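Aldo-keto reductase family 1, member B4 (Aldose reductase) (PDB 4HBK) probably reduces aldehydes and sugars to alcohols with NADPH, as an aldose reductase of the aldo/keto reductase family. Local coordinates at residues R74-E85 and D105-F116. Residues are numbered along the deposited sequence; the frame is centred on the assembly and turned at random.
Sequences RHLDCAYVYRNE and DIFITSKLWNTF
R74 O takes the N-H of F107, starting the parallel ladder that joins strand 75-77 to strand 107-112, neighbours in the (beta/alpha)8 barrel linked right-handedly through helix 85-98. R74 also lays CD against I106 CD1. H75 points into the barrel beside F107, whose CD1 lies over the centre of the imidazole; the two rings meet obliquely. In the plane of the H75 ring, a water 3.0 Å from NE2 also bonds D77 OD1 and T109 OG1, while ND1 is held by P47 O. L76 bonds strand 107-112 twice, its N to F107 O and its O to T109 N, and on the helix side its CD1 touches I108 CD1 at 3.6 Å, with L92 of helix 85-98 against both. D77, its CG anti to the backbone N (chi1 -179°), offers OD2 to K111 NZ in a 2.6 Å salt bridge, met on the syn side but 34° out of the carboxylate plane. C78 closes the ladder through N to T109 O; its O accepts K111 NZ at 2.7 Å from above the carbonyl plane. The lysine chain runs extended past A79 and bends only at chi4 (63°) to reach both. Y80 receives the edge of F116 on its ring face, centroids 5.2 Å apart. V81 sets CG2 squarely over the six-membered ring of W113, 3.5 Å from its centroid. A water bonded to K111 NZ also meets the OH of Y82, the predicted proton donor, at a doubtfully short 2.4 Å; that OH bonds K291 NZ as well. At E85, OE2 accepts the S110 hydroxyl at 2.5 Å on its syn lone pair, and OE1 bonds T129. D77 OD2 and C78 O together probably hold K111 NZ in place, consistent with the role predicted for K111, lowering the pKa of Y82.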
loop_
_atom_site.group_PDB
_atom_site.type_symbol
_atom_site.label_atom_id
_atom_site.label_comp_id
_atom_site.label_asym_id
_atom_site.label_seq_id
_atom_site.Cartn_x
_atom_site.Cartn_y
_atom_site.Cartn_z
ATOM N N ARG A 74 0.816 14.100 3.004
ATOM C CA ARG A 74 -0.266 14.479 2.091
ATOM C C ARG A 74 -0.814 13.247 1.354
ATOM O O ARG A 74 -1.367 13.336 0.257
ATOM C CB ARG A 74 0.214 15.552 1.099
ATOM C CG ARG A 74 0.544 16.918 1.744
ATOM C CD ARG A 74 -0.709 17.548 2.354
ATOM N NE ARG A 74 -0.458 18.839 3.004
ATOM C CZ ARG A 74 -0.229 18.998 4.307
ATOM N NH1 ARG A 74 -0.195 17.946 5.123
ATOM N NH2 ARG A 74 -0.025 20.211 4.796
ATOM N N HIS A 75 -0.671 12.094 1.988
ATOM C CA HIS A 75 -0.982 10.822 1.367
ATOM C C HIS A 75 -1.375 9.875 2.496
ATOM O O HIS A 75 -0.621 9.720 3.459
ATOM C CB HIS A 75 0.263 10.326 0.624
ATOM C CG HIS A 75 0.165 8.926 0.096
ATOM N ND1 HIS A 75 1.112 8.395 -0.756
ATOM C CD2 HIS A 75 -0.735 7.942 0.319
ATOM C CE1 HIS A 75 0.785 7.149 -1.053
ATOM N NE2 HIS A 75 -0.330 6.846 -0.420
ATOM N N LEU A 76 -2.564 9.276 2.406
ATOM C CA LEU A 76 -3.013 8.311 3.422
ATOM C C LEU A 76 -3.344 7.000 2.748
ATOM O O LEU A 76 -4.052 6.988 1.747
ATOM C CB LEU A 76 -4.251 8.808 4.179
ATOM C CG LEU A 76 -4.251 10.239 4.719
ATOM C CD1 LEU A 76 -5.654 10.649 5.203
ATOM C CD2 LEU A 76 -3.253 10.362 5.846
ATOM N N ASP A 77 -2.839 5.896 3.297
ATOM C CA ASP A 77 -3.082 4.577 2.719
ATOM C C ASP A 77 -4.044 3.770 3.584
ATOM O O ASP A 77 -3.730 3.442 4.722
ATOM C CB ASP A 77 -1.764 3.826 2.527
ATOM C CG ASP A 77 -1.949 2.455 1.900
ATOM O OD1 ASP A 77 -1.864 2.338 0.661
ATOM O OD2 ASP A 77 -2.167 1.479 2.644
ATOM N N CYS A 78 -5.216 3.454 3.041
ATOM C CA CYS A 78 -6.279 2.847 3.844
ATOM C C CYS A 78 -6.679 1.482 3.295
ATOM O O CYS A 78 -6.194 1.050 2.255
ATOM C CB CYS A 78 -7.515 3.765 3.890
ATOM S SG CYS A 78 -7.171 5.521 4.253
ATOM N N ALA A 79 -7.570 0.798 3.998
ATOM C CA ALA A 79 -8.102 -0.451 3.478
ATOM C C ALA A 79 -9.402 -0.814 4.172
ATOM O O ALA A 79 -9.563 -0.614 5.376
ATOM C CB ALA A 79 -7.070 -1.588 3.580
ATOM N N TYR A 80 -10.336 -1.334 3.387
ATOM C CA TYR A 80 -11.630 -1.731 3.901
ATOM C C TYR A 80 -11.449 -2.730 5.023
ATOM O O TYR A 80 -12.159 -2.696 6.021
ATOM C CB TYR A 80 -12.448 -2.366 2.776
ATOM C CG TYR A 80 -13.829 -2.805 3.193
ATOM C CD1 TYR A 80 -14.935 -2.004 2.942
ATOM C CD2 TYR A 80 -14.032 -4.026 3.826
ATOM C CE1 TYR A 80 -16.209 -2.407 3.312
ATOM C CE2 TYR A 80 -15.302 -4.434 4.206
ATOM C CZ TYR A 80 -16.385 -3.623 3.947
ATOM O OH TYR A 80 -17.653 -4.026 4.315
ATOM N N VAL A 81 -10.485 -3.629 4.852
ATOM C CA VAL A 81 -10.345 -4.773 5.753
ATOM C C VAL A 81 -9.887 -4.402 7.171
ATOM O O VAL A 81 -10.032 -5.200 8.093
ATOM C CB VAL A 81 -9.377 -5.836 5.178
ATOM C CG1 VAL A 81 -7.951 -5.310 5.178
ATOM C CG2 VAL A 81 -9.460 -7.117 5.984
ATOM N N TYR A 82 -9.330 -3.207 7.352
ATOM C CA TYR A 82 -8.890 -2.790 8.689
ATOM C C TYR A 82 -10.079 -2.310 9.511
ATOM O O TYR A 82 -9.954 -2.060 10.708
ATOM C CB TYR A 82 -7.839 -1.686 8.596
ATOM C CG TYR A 82 -6.605 -2.109 7.844
ATOM C CD1 TYR A 82 -5.980 -3.319 8.131
ATOM C CD2 TYR A 82 -6.073 -1.318 6.846
ATOM C CE1 TYR A 82 -4.853 -3.720 7.450
ATOM C CE2 TYR A 82 -4.939 -1.711 6.154
ATOM C CZ TYR A 82 -4.337 -2.914 6.460
ATOM O OH TYR A 82 -3.209 -3.320 5.785
ATOM N N ARG A 83 -11.223 -2.154 8.850
ATOM C CA ARG A 83 -12.475 -1.820 9.521
ATOM C C ARG A 83 -12.412 -0.521 10.326
ATOM O O ARG A 83 -13.015 -0.422 11.393
ATOM C CB ARG A 83 -12.891 -2.977 10.433
ATOM C CG ARG A 83 -13.237 -4.235 9.661
ATOM C CD ARG A 83 -14.486 -4.893 10.217
ATOM N NE ARG A 83 -14.154 -6.084 10.990
ATOM C CZ ARG A 83 -14.710 -7.276 10.797
ATOM N NH1 ARG A 83 -15.635 -7.437 9.858
ATOM N NH2 ARG A 83 -14.344 -8.306 11.549
ATOM N N ASN A 84 -11.688 0.473 9.818
ATOM C CA ASN A 84 -11.576 1.753 10.511
ATOM C C ASN A 84 -11.655 2.945 9.574
ATOM O O ASN A 84 -11.221 4.039 9.924
ATOM C CB ASN A 84 -10.269 1.822 11.309
ATOM C CG ASN A 84 -9.050 1.620 10.439
ATOM O OD1 ASN A 84 -9.155 1.605 9.212
ATOM N ND2 ASN A 84 -7.885 1.469 11.064
ATOM N N GLU A 85 -12.201 2.741 8.380
ATOM C CA GLU A 85 -12.271 3.828 7.409
ATOM C C GLU A 85 -13.262 4.903 7.855
ATOM O O GLU A 85 -13.150 6.061 7.455
ATOM C CB GLU A 85 -12.621 3.304 6.015
ATOM C CG GLU A 85 -11.557 2.380 5.438
ATOM C CD GLU A 85 -11.787 2.042 3.980
ATOM O OE1 GLU A 85 -12.898 1.588 3.628
ATOM O OE2 GLU A 85 -10.850 2.232 3.176
ATOM N N ASP A 105 -5.573 18.367 -2.286
ATOM C CA ASP A 105 -4.222 18.441 -1.727
ATOM C C ASP A 105 -3.779 17.109 -1.112
ATOM O O ASP A 105 -2.617 16.936 -0.774
ATOM C CB ASP A 105 -4.149 19.530 -0.649
ATOM C CG ASP A 105 -4.247 20.943 -1.228
ATOM O OD1 ASP A 105 -3.754 21.151 -2.360
ATOM O OD2 ASP A 105 -4.805 21.838 -0.537
ATOM N N ILE A 106 -4.713 16.175 -0.948
ATOM C CA ILE A 106 -4.401 14.912 -0.288
ATOM C C ILE A 106 -4.565 13.760 -1.262
ATOM O O ILE A 106 -5.465 13.770 -2.105
ATOM C CB ILE A 106 -5.327 14.641 0.915
ATOM C CG1 ILE A 106 -5.499 15.903 1.755
ATOM C CG2 ILE A 106 -4.777 13.505 1.774
ATOM C CD1 ILE A 106 -4.239 16.327 2.485
ATOM N N PHE A 107 -3.698 12.764 -1.129
ATOM C CA PHE A 107 -3.794 11.542 -1.914
ATOM C C PHE A 107 -4.344 10.428 -1.026
ATOM O O PHE A 107 -3.708 10.041 -0.051
ATOM C CB PHE A 107 -2.409 11.164 -2.435
ATOM C CG PHE A 107 -2.422 10.121 -3.512
ATOM C CD1 PHE A 107 -2.646 8.788 -3.205
ATOM C CD2 PHE A 107 -2.177 10.471 -4.833
ATOM C CE1 PHE A 107 -2.635 7.815 -4.207
ATOM C CE2 PHE A 107 -2.166 9.509 -5.835
ATOM C CZ PHE A 107 -2.402 8.178 -5.522
ATOM N N ILE A 108 -5.521 9.910 -1.360
ATOM C CA ILE A 108 -6.169 8.890 -0.543
ATOM C C ILE A 108 -6.254 7.549 -1.269
ATOM O O ILE A 108 -6.842 7.447 -2.350
ATOM C CB ILE A 108 -7.602 9.296 -0.202
ATOM C CG1 ILE A 108 -7.626 10.686 0.441
ATOM C CG2 ILE A 108 -8.257 8.236 0.677
ATOM C CD1 ILE A 108 -7.098 10.697 1.854
ATOM N N THR A 109 -5.697 6.516 -0.654
ATOM C CA THR A 109 -5.758 5.173 -1.206
ATOM C C THR A 109 -6.641 4.288 -0.355
ATOM O O THR A 109 -6.583 4.332 0.877
ATOM C CB THR A 109 -4.370 4.517 -1.237
ATOM O OG1 THR A 109 -3.519 5.238 -2.141
ATOM C CG2 THR A 109 -4.478 3.056 -1.675
ATOM N N SER A 110 -7.473 3.488 -1.009
ATOM C CA SER A 110 -8.138 2.397 -0.318
ATOM C C SER A 110 -8.028 1.136 -1.155
ATOM O O SER A 110 -7.478 1.156 -2.259
ATOM C CB SER A 110 -9.596 2.703 0.001
ATOM O OG SER A 110 -10.129 1.660 0.811
ATOM N N LYS A 111 -8.543 0.034 -0.629
ATOM C CA LYS A 111 -8.328 -1.250 -1.274
ATOM C C LYS A 111 -9.592 -2.089 -1.227
ATOM O O LYS A 111 -10.311 -2.116 -0.219
ATOM C CB LYS A 111 -7.172 -1.997 -0.608
ATOM C CG LYS A 111 -5.969 -1.127 -0.255
ATOM C CD LYS A 111 -4.765 -1.985 0.149
ATOM C CE LYS A 111 -3.578 -1.138 0.641
ATOM N NZ LYS A 111 -3.861 -0.340 1.876
ATOM N N LEU A 112 -9.855 -2.768 -2.333
ATOM C CA LEU A 112 -10.993 -3.656 -2.452
ATOM C C LEU A 112 -10.669 -4.970 -1.767
ATOM O O LEU A 112 -9.678 -5.610 -2.122
ATOM C CB LEU A 112 -11.271 -3.909 -3.938
ATOM C CG LEU A 112 -12.350 -4.950 -4.259
ATOM C CD1 LEU A 112 -13.705 -4.445 -3.794
ATOM C CD2 LEU A 112 -12.372 -5.251 -5.755
ATOM N N TRP A 113 -11.503 -5.383 -0.807
ATOM C CA TRP A 113 -11.249 -6.610 -0.056
ATOM C C TRP A 113 -11.711 -7.897 -0.749
ATOM O O TRP A 113 -12.691 -7.888 -1.496
ATOM C CB TRP A 113 -11.840 -6.542 1.354
ATOM C CG TRP A 113 -11.539 -7.777 2.135
ATOM C CD1 TRP A 113 -12.432 -8.699 2.596
ATOM C CD2 TRP A 113 -10.238 -8.261 2.499
ATOM N NE1 TRP A 113 -11.770 -9.709 3.253
ATOM C CE2 TRP A 113 -10.423 -9.468 3.204
ATOM C CE3 TRP A 113 -8.937 -7.782 2.311
ATOM C CZ2 TRP A 113 -9.355 -10.209 3.714
ATOM C CZ3 TRP A 113 -7.882 -8.512 2.827
ATOM C CH2 TRP A 113 -8.096 -9.714 3.517
ATOM N N ASN A 114 -11.011 -8.999 -0.458
ATOM C CA ASN A 114 -11.165 -10.287 -1.157
ATOM C C ASN A 114 -12.604 -10.824 -1.292
ATOM O O ASN A 114 -12.910 -11.578 -2.222
ATOM C CB ASN A 114 -10.288 -11.376 -0.490
ATOM C CG ASN A 114 -8.804 -10.965 -0.319
ATOM O OD1 ASN A 114 -8.456 -9.781 -0.306
ATOM N ND2 ASN A 114 -7.933 -11.965 -0.165
ATOM N N THR A 115 -13.483 -10.464 -0.358
ATOM C CA THR A 115 -14.850 -10.985 -0.363
ATOM C C THR A 115 -15.767 -10.249 -1.354
ATOM O O THR A 115 -16.935 -10.622 -1.529
ATOM C CB THR A 115 -15.481 -10.916 1.033
ATOM O OG1 THR A 115 -15.398 -9.572 1.517
ATOM C CG2 THR A 115 -14.762 -11.868 2.019
ATOM N N PHE A 116 -15.234 -9.218 -2.003
ATOM C CA PHE A 116 -16.013 -8.401 -2.928
ATOM C C PHE A 116 -15.435 -8.399 -4.349
ATOM O O PHE A 116 -15.710 -7.482 -5.120
ATOM C CB PHE A 116 -16.105 -6.955 -2.420
ATOM C CG PHE A 116 -16.640 -6.835 -1.015
ATOM C CD1 PHE A 116 -18.003 -6.840 -0.770
ATOM C CD2 PHE A 116 -15.776 -6.708 0.059
ATOM C CE1 PHE A 116 -18.498 -6.736 0.534
ATOM C CE2 PHE A 116 -16.255 -6.597 1.362
ATOM C CZ PHE A 116 -17.617 -6.613 1.600
HETATM O O HOH W 1 -1.288 14.974 -2.366
HETATM O O HOH W 2 -1.088 4.139 -1.394
HETATM O O HOH W 3 -9.289 -4.097 1.979
HETATM O O HOH W 4 -3.140 -2.530 3.471
#